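Side-chain contacts in annexin (Schistosoma mansoni, PDB 4MDU), which binds acidic phospholipid membranes in a calcium-dependent manner, aggregates liposomes when calcium is present, and takes part in worm reproduction and host-parasite interaction: residues I11-I16 / T136-D141; V107-M112 / L316-E321. All coordinates share one frame; numbering follows the deposited sequence.

Interaction 1: residues I11-I16 / T136-D141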
ATOM      1  N   ILE B  11      19.221  28.884  -1.312  1.00 54.96           N
ATOM      2  CA  ILE B  11      18.241  29.812  -0.757  1.00 54.94           C
ATOM      3  C   ILE B  11      16.808  29.310  -0.845  1.00 51.82           C
ATOM      4  O   ILE B  11      15.984  29.609   0.028  1.00 55.39           O
ATOM      5  CB  ILE B  11      18.317  31.209  -1.409  1.00 56.36           C
ATOM      6  CG1 ILE B  11      19.680  31.854  -1.153  1.00 57.18           C
ATOM      7  CG2 ILE B  11      17.222  32.103  -0.858  1.00 55.71           C
ATOM      8  CD1 ILE B  11      20.793  31.340  -2.045  1.00 56.63           C
ATOM      9  N   THR B  12      16.507  28.545  -1.887  1.00 39.57           N
ATOM     10  CA  THR B  12      15.157  28.019  -2.055  1.00 45.81           C
ATOM     11  C   THR B  12      15.127  26.574  -2.532  1.00 46.71           C
ATOM     12  O   THR B  12      16.143  26.010  -2.935  1.00 53.28           O
ATOM     13  CB  THR B  12      14.345  28.849  -3.062  1.00 46.93           C
ATOM     14  OG1 THR B  12      14.882  28.666  -4.382  1.00 44.80           O
ATOM     15  CG2 THR B  12      14.375  30.320  -2.698  1.00 46.39           C
ATOM     16  N   ARG B  13      13.942  25.982  -2.470  1.00 42.48           N
ATOM     17  CA  ARG B  13      13.672  24.754  -3.192  1.00 40.22           C
ATOM     18  C   ARG B  13      13.740  25.141  -4.656  1.00 33.45           C
ATOM     19  O   ARG B  13      13.597  26.312  -5.002  1.00 34.63           O
ATOM     20  CB  ARG B  13      12.275  24.236  -2.858  1.00 33.89           C
ATOM     21  CG  ARG B  13      12.097  23.783  -1.407  1.00 36.07           C
ATOM     22  CD  ARG B  13      12.904  22.534  -1.132  1.00 26.71           C
ATOM     23  NE  ARG B  13      12.658  21.505  -2.146  1.00 25.36           N
ATOM     24  CZ  ARG B  13      11.947  20.397  -1.941  1.00 27.15           C
ATOM     25  NH1 ARG B  13      11.386  20.167  -0.749  1.00 23.18           N
ATOM     26  NH2 ARG B  13      11.788  19.519  -2.926  1.00 24.73           N
ATOM     27  N   SER B  14      13.940  24.166  -5.523  1.00 36.12           N
ATOM     28  CA  SER B  14      14.144  24.473  -6.928  1.00 39.91           C
ATOM     29  C   SER B  14      12.897  25.122  -7.533  1.00 34.73           C
ATOM     30  O   SER B  14      11.782  24.694  -7.241  1.00 26.96           O
ATOM     31  CB  SER B  14      14.502  23.202  -7.692  1.00 34.28           C
ATOM     32  OG  SER B  14      13.880  23.230  -8.966  1.00 48.05           O
ATOM     33  N   LEU B  15      13.086  26.127  -8.393  1.00 34.12           N
ATOM     34  CA  LEU B  15      11.961  26.848  -9.004  1.00 32.42           C
ATOM     35  C   LEU B  15      11.073  25.961  -9.867  1.00 35.21           C
ATOM     36  O   LEU B  15       9.940  26.323 -10.202  1.00 36.06           O
ATOM     37  CB  LEU B  15      12.443  28.032  -9.838  1.00 39.16           C
ATOM     38  CG  LEU B  15      11.947  29.386  -9.348  1.00 42.68           C
ATOM     39  CD1 LEU B  15      12.617  29.698  -8.014  1.00 40.21           C
ATOM     40  CD2 LEU B  15      12.258  30.463 -10.377  1.00 51.13           C
ATOM     41  N   ILE B  16      11.585  24.796 -10.232  1.00 29.87           N
ATOM     42  CA  ILE B  16      10.796  23.883 -11.028  1.00 28.31           C
ATOM     43  C   ILE B  16       9.484  23.471 -10.322  1.00 30.16           C
ATOM     44  O   ILE B  16       8.512  23.100 -10.986  1.00 30.64           O
ATOM     45  CB  ILE B  16      11.617  22.653 -11.406  1.00 29.00           C
ATOM     46  CG1 ILE B  16      11.022  21.989 -12.644  1.00 29.46           C
ATOM     47  CG2 ILE B  16      11.695  21.693 -10.228  1.00 31.83           C
ATOM     48  CD1 ILE B  16      12.053  21.308 -13.505  1.00 33.60           C
ATOM     49  N   THR B 136       9.181  11.449  -5.097  1.00 27.27           N
ATOM     50  CA  THR B 136       8.278  12.207  -5.959  1.00 25.95           C
ATOM     51  C   THR B 136       8.570  13.704  -5.917  1.00 29.66           C
ATOM     52  O   THR B 136       8.527  14.378  -6.946  1.00 26.66           O
ATOM     53  CB  THR B 136       6.811  11.963  -5.568  1.00 25.31           C
ATOM     54  OG1 THR B 136       6.429  10.651  -5.996  1.00 22.34           O
ATOM     55  CG2 THR B 136       5.915  12.967  -6.221  1.00 18.96           C
ATOM     56  N   THR B 137       8.896  14.215  -4.730  1.00 24.74           N
ATOM     57  CA  THR B 137       9.013  15.659  -4.537  1.00 24.03           C
ATOM     58  C   THR B 137      10.417  16.237  -4.749  1.00 26.68           C
ATOM     59  O   THR B 137      10.640  17.423  -4.505  1.00 28.25           O
ATOM     60  CB  THR B 137       8.542  16.070  -3.128  1.00 23.23           C
ATOM     61  OG1 THR B 137       9.475  15.565  -2.162  1.00 26.61           O
ATOM     62  CG2 THR B 137       7.166  15.495  -2.843  1.00 16.07           C
ATOM     63  N   LEU B 138      11.364  15.429  -5.211  1.00 28.43           N
ATOM     64  CA  LEU B 138      12.723  15.939  -5.392  1.00 30.76           C
ATOM     65  C   LEU B 138      13.108  16.016  -6.856  1.00 25.49           C
ATOM     66  O   LEU B 138      13.032  15.017  -7.581  1.00 25.82           O
ATOM     67  CB  LEU B 138      13.745  15.070  -4.648  1.00 30.73           C
ATOM     68  CG  LEU B 138      13.581  14.999  -3.125  1.00 26.02           C
ATOM     69  CD1 LEU B 138      14.459  13.898  -2.544  1.00 24.18           C
ATOM     70  CD2 LEU B 138      13.894  16.353  -2.483  1.00 22.67           C
ATOM     71  N   TRP B 139      13.547  17.187  -7.295  1.00 25.32           N
ATOM     72  CA  TRP B 139      14.134  17.256  -8.628  1.00 24.81           C
ATOM     73  C   TRP B 139      15.638  16.958  -8.576  1.00 31.00           C
ATOM     74  O   TRP B 139      16.198  16.692  -7.506  1.00 33.00           O
ATOM     75  CB  TRP B 139      13.812  18.571  -9.345  1.00 21.07           C
ATOM     76  CG  TRP B 139      13.516  18.317 -10.792  1.00 29.06           C
ATOM     77  CD1 TRP B 139      14.330  18.595 -11.865  1.00 21.38           C
ATOM     78  CD2 TRP B 139      12.343  17.680 -11.332  1.00 23.25           C
ATOM     79  NE1 TRP B 139      13.721  18.190 -13.029  1.00 22.88           N
ATOM     80  CE2 TRP B 139      12.507  17.620 -12.731  1.00 23.78           C
ATOM     81  CE3 TRP B 139      11.165  17.172 -10.770  1.00 26.64           C
ATOM     82  CZ2 TRP B 139      11.536  17.077 -13.575  1.00 28.34           C
ATOM     83  CZ3 TRP B 139      10.200  16.629 -11.615  1.00 28.23           C
ATOM     84  CH2 TRP B 139      10.396  16.586 -13.001  1.00 30.84           C
ATOM     85  N   ASN B 140      16.284  16.986  -9.735  1.00 29.51           N
ATOM     86  CA  ASN B 140      17.633  16.448  -9.870  1.00 25.00           C
ATOM     87  C   ASN B 140      18.648  16.901  -8.819  1.00 23.21           C
ATOM     88  O   ASN B 140      19.293  16.074  -8.164  1.00 23.16           O
ATOM     89  CB  ASN B 140      18.165  16.695 -11.294  1.00 18.85           C
ATOM     90  CG  ASN B 140      17.407  15.896 -12.338  1.00 26.33           C
ATOM     91  OD1 ASN B 140      16.800  14.864 -12.024  1.00 28.90           O
ATOM     92  ND2 ASN B 140      17.423  16.372 -13.588  1.00 26.50           N
ATOM     93  N   ASP B 141      18.810  18.209  -8.685  1.00 22.50           N
ATOM     94  CA  ASP B 141      19.783  18.769  -7.760  1.00 23.71           C
ATOM     95  C   ASP B 141      19.429  18.505  -6.293  1.00 30.14           C
ATOM     96  O   ASP B 141      20.308  18.284  -5.460  1.00 23.75           O
ATOM     97  CB  ASP B 141      19.927  20.262  -8.015  1.00 27.97           C
ATOM     98  CG  ASP B 141      20.639  20.542  -9.331  1.00 39.12           C
ATOM     99  OD1 ASP B 141      21.478  19.711  -9.703  1.00 32.49           O
ATOM    100  OD2 ASP B 141      20.364  21.562  -9.985  1.00 44.00           O
TER
HETATM  101  O   HOH W   1      10.213  17.734  -0.566  1.00 21.73           O
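Arg13 and Ile16, both from the N-terminal loop before helix 38-48, reach the turn leading into helix 140-156 at two separate points. In Arg13, CG sits beside the backbone N (chi1 -66°), and further bends at chi2 and chi3 curl the chain so that the guanidinium meets the turn edge-on. There NH2 lies 2.9 Å from Thr137 O, near the guanidinium plane, but the N-H...O angle of 120° makes this a weak bond. A water gives a second link: it accepts from Arg13 NH1 at 2.7 Å and donates to Thr137 OG1 at 2.8 Å, an oxygen that is also hydrogen-bonded to Ile134 O. The main charge partner lies just beyond the turn, where Glu142 forms a salt bridge with Arg13 NE and also accepts from the backbone N of Ser14. The Leu138 CD2 methyl lies 3.8 Å from Arg13 NH2, an oblique packing contact.

Ile16 is the apolar half. Its CG1 branch runs anti to the backbone N (chi1 -158°) and carries CD1 over one face of Trp139, 3.8 Å from the centroid of the five-membered ring, a CH-pi contact. Meanwhile CG2 rests against Trp139 CB and CG at 3.9 Å. The indole NE1 donates to Asp191 O, which would limit rotation of the ring. Buried charge is thus met by a carboxylate, a carbonyl and a water, while the neighbouring indole is matched with aliphatic carbon.

Interaction 2: residues V107-M112 / L316-E321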
ATOM      1  N   VAL B 107      17.225  21.113  11.192  1.00 29.02           N
ATOM      2  CA  VAL B 107      18.135  20.368  10.347  1.00 34.45           C
ATOM      3  C   VAL B 107      17.912  20.749   8.888  1.00 36.30           C
ATOM      4  O   VAL B 107      16.774  20.947   8.466  1.00 32.03           O
ATOM      5  CB  VAL B 107      17.956  18.861  10.575  1.00 36.40           C
ATOM      6  CG1 VAL B 107      18.379  18.083   9.361  1.00 42.45           C
ATOM      7  CG2 VAL B 107      18.753  18.439  11.812  1.00 36.99           C
ATOM      8  N   ASP B 108      19.001  20.881   8.130  1.00 34.36           N
ATOM      9  CA  ASP B 108      18.923  21.228   6.715  1.00 23.80           C
ATOM     10  C   ASP B 108      17.963  20.265   6.024  1.00 23.52           C
ATOM     11  O   ASP B 108      18.016  19.045   6.255  1.00 26.07           O
ATOM     12  CB  ASP B 108      20.328  21.150   6.071  1.00 29.72           C
ATOM     13  CG  ASP B 108      20.385  21.787   4.691  1.00 35.66           C
ATOM     14  OD1 ASP B 108      19.516  22.643   4.380  1.00 31.89           O
ATOM     15  OD2 ASP B 108      21.311  21.431   3.919  1.00 41.01           O
ATOM     16  N   THR B 109      17.075  20.799   5.191  1.00 21.03           N
ATOM     17  CA  THR B 109      16.066  19.957   4.535  1.00 23.83           C
ATOM     18  C   THR B 109      16.607  18.629   3.996  1.00 29.29           C
ATOM     19  O   THR B 109      16.048  17.580   4.288  1.00 27.20           O
ATOM     20  CB  THR B 109      15.391  20.689   3.383  1.00 26.81           C
ATOM     21  OG1 THR B 109      14.828  21.907   3.869  1.00 28.55           O
ATOM     22  CG2 THR B 109      14.320  19.828   2.771  1.00 22.33           C
ATOM     23  N   PRO B 110      17.687  18.673   3.187  1.00 31.40           N
ATOM     24  CA  PRO B 110      18.202  17.412   2.641  1.00 29.66           C
ATOM     25  C   PRO B 110      18.609  16.389   3.702  1.00 22.86           C
ATOM     26  O   PRO B 110      18.386  15.199   3.491  1.00 23.12           O
ATOM     27  CB  PRO B 110      19.419  17.848   1.795  1.00 33.89           C
ATOM     28  CG  PRO B 110      19.682  19.282   2.168  1.00 30.36           C
ATOM     29  CD  PRO B 110      18.366  19.848   2.608  1.00 23.00           C
ATOM     30  N   TYR B 111      19.191  16.816   4.816  1.00 23.72           N
ATOM     31  CA  TYR B 111      19.546  15.847   5.866  1.00 27.60           C
ATOM     32  C   TYR B 111      18.272  15.271   6.493  1.00 28.14           C
ATOM     33  O   TYR B 111      18.128  14.058   6.754  1.00 19.45           O
ATOM     34  CB  TYR B 111      20.389  16.524   6.943  1.00 30.54           C
ATOM     35  CG  TYR B 111      20.990  15.556   7.936  1.00 40.96           C
ATOM     36  CD1 TYR B 111      20.347  15.254   9.129  1.00 40.98           C
ATOM     37  CD2 TYR B 111      22.207  14.942   7.678  1.00 40.15           C
ATOM     38  CE1 TYR B 111      20.903  14.368  10.038  1.00 41.78           C
ATOM     39  CE2 TYR B 111      22.764  14.052   8.577  1.00 44.73           C
ATOM     40  CZ  TYR B 111      22.108  13.770   9.755  1.00 45.07           C
ATOM     41  OH  TYR B 111      22.682  12.888  10.642  1.00 45.60           O
ATOM     42  N   MET B 112      17.326  16.157   6.734  1.00 25.95           N
ATOM     43  CA  MET B 112      16.052  15.718   7.290  1.00 33.57           C
ATOM     44  C   MET B 112      15.412  14.657   6.394  1.00 29.94           C
ATOM     45  O   MET B 112      14.953  13.621   6.870  1.00 34.09           O
ATOM     46  CB  MET B 112      15.120  16.909   7.503  1.00 32.16           C
ATOM     47  CG  MET B 112      13.862  16.544   8.263  1.00 43.30           C
ATOM     48  SD  MET B 112      12.551  16.360   7.075  1.00 54.28           S
ATOM     49  CE  MET B 112      12.060  18.057   7.054  1.00 22.55           C
ATOM     50  N   LEU B 316       4.261  19.155   6.091  1.00 21.82           N
ATOM     51  CA  LEU B 316       4.043  20.545   6.497  1.00 22.70           C
ATOM     52  C   LEU B 316       5.322  21.391   6.403  1.00 25.77           C
ATOM     53  O   LEU B 316       5.326  22.478   5.819  1.00 26.16           O
ATOM     54  CB  LEU B 316       3.492  20.575   7.923  1.00 31.70           C
ATOM     55  CG  LEU B 316       1.969  20.737   8.044  1.00 40.04           C
ATOM     56  CD1 LEU B 316       1.252  20.372   6.739  1.00 31.03           C
ATOM     57  CD2 LEU B 316       1.420  19.961   9.234  1.00 34.69           C
ATOM     58  N   ILE B 317       6.395  20.899   7.006  1.00 24.92           N
ATOM     59  CA  ILE B 317       7.681  21.584   6.966  1.00 30.21           C
ATOM     60  C   ILE B 317       8.101  21.871   5.522  1.00 29.11           C
ATOM     61  O   ILE B 317       8.419  23.011   5.167  1.00 19.67           O
ATOM     62  CB  ILE B 317       8.769  20.736   7.677  1.00 28.98           C
ATOM     63  CG1 ILE B 317       8.428  20.640   9.178  1.00 24.76           C
ATOM     64  CG2 ILE B 317      10.176  21.305   7.441  1.00 23.18           C
ATOM     65  CD1 ILE B 317       9.250  19.634   9.934  1.00 20.16           C
ATOM     66  N   THR B 318       8.057  20.845   4.683  1.00 27.50           N
ATOM     67  CA  THR B 318       8.551  20.982   3.315  1.00 34.17           C
ATOM     68  C   THR B 318       7.617  21.821   2.433  1.00 32.55           C
ATOM     69  O   THR B 318       8.080  22.710   1.706  1.00 26.02           O
ATOM     70  CB  THR B 318       8.857  19.606   2.648  1.00 26.16           C
ATOM     71  OG1 THR B 318       7.725  18.734   2.788  1.00 28.02           O
ATOM     72  CG2 THR B 318      10.052  18.955   3.313  1.00 23.76           C
ATOM     73  N   ARG B 319       6.315  21.553   2.495  1.00 22.84           N
ATOM     74  CA  ARG B 319       5.380  22.248   1.603  1.00 25.51           C
ATOM     75  C   ARG B 319       5.207  23.709   1.976  1.00 27.70           C
ATOM     76  O   ARG B 319       4.778  24.532   1.166  1.00 30.76           O
ATOM     77  CB  ARG B 319       4.031  21.548   1.584  1.00 21.47           C
ATOM     78  CG  ARG B 319       4.103  20.233   0.860  1.00 33.67           C
ATOM     79  CD  ARG B 319       4.465  20.533  -0.593  1.00 44.30           C
ATOM     80  NE  ARG B 319       5.610  19.758  -0.978  1.00 43.16           N
ATOM     81  CZ  ARG B 319       6.146  19.727  -2.190  1.00 35.37           C
ATOM     82  NH1 ARG B 319       5.663  20.454  -3.198  1.00 28.68           N
ATOM     83  NH2 ARG B 319       7.180  18.942  -2.376  1.00 37.13           N
ATOM     84  N   SER B 320       5.567  24.023   3.212  1.00 24.08           N
ATOM     85  CA  SER B 320       5.323  25.349   3.750  1.00 27.09           C
ATOM     86  C   SER B 320       5.963  26.434   2.895  1.00 24.46           C
ATOM     87  O   SER B 320       5.386  27.503   2.703  1.00 25.61           O
ATOM     88  CB  SER B 320       5.815  25.436   5.198  1.00 30.86           C
ATOM     89  OG  SER B 320       7.213  25.272   5.285  1.00 26.89           O
ATOM     90  N   GLU B 321       7.162  26.165   2.389  1.00 28.56           N
ATOM     91  CA  GLU B 321       7.855  27.174   1.613  1.00 32.99           C
ATOM     92  C   GLU B 321       7.645  26.972   0.118  1.00 32.39           C
ATOM     93  O   GLU B 321       8.266  27.654  -0.683  1.00 31.30           O
ATOM     94  CB  GLU B 321       9.350  27.280   1.985  1.00 33.55           C
ATOM     95  CG  GLU B 321      10.154  25.994   1.918  1.00 33.88           C
ATOM     96  CD  GLU B 321      11.597  26.188   2.398  1.00 39.98           C
ATOM     97  OE1 GLU B 321      11.830  26.153   3.629  1.00 35.25           O
ATOM     98  OE2 GLU B 321      12.495  26.392   1.545  1.00 33.14           O
TER
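Met112, one turn into helix 109-122, reaches across to Ile317 on helix 311-320 with its terminal methyl. From CB, which points toward the partner segment, the chain runs outward with CG anti to the backbone N (chi1 -172°), and neither CB nor CG comes within touching range of the opposite helix. The chain then bends at chi2 and again at chi3 (-88°), with SD as the elbow; the sulfur still makes no close approach to the partner. CE alone completes the crossing, 3.8 Å from Ile317 CG2 and, more loosely, 4.3 Å from Thr318 CG2. Ile317 offers that methyl because its CG2 lies anti to its own backbone N, while CG1 sits beside that N. The two side chains meet at a slant.

Beside this pair, Thr109 CG2 faces Thr318 CG2 at 4.4 Å, where the backbones come closest, with 7.7 Å between the two CA atoms. Thr318 OG1 is hydrogen-bonded within its own helix, to Arg314 O, and CG2 is the branch on the side of Thr109 and Met112. Gln104 of helix 96-106 touches both Met112 and Ile317.

No hydrogen bond joins the two segments. Methyl groups make the contact from both helices, so the start of helix 109-122, near the predicted junction of repeats 1 and 2, meets the end of helix 311-320 through dispersion and burial, with little directional constraint.

In the fold
Interactions 1 and 2 are neighbours in the middle of the molecule, their centres 11 Å apart and lying about 9 and 7 Å from the centre of the chain. Their segments alternate along the sequence, and they touch directly. Thr137 CB of interaction 1 packs 3.3 Å from Arg319 NH2 of interaction 2, and Arg13 CG comes within 4.0 Å of Glu321 OE2. Interaction 1 brings residues 11-16 against the turn before helix 140-156, and through Arg13 the same loop also touches 316-321 of interaction 2. Neither contact includes a known calcium ligand: the side chain of Leu138 is about 11 Å from that of Met121, a ligand of calcium site 3, and interaction 2 lies away from the calcium sites.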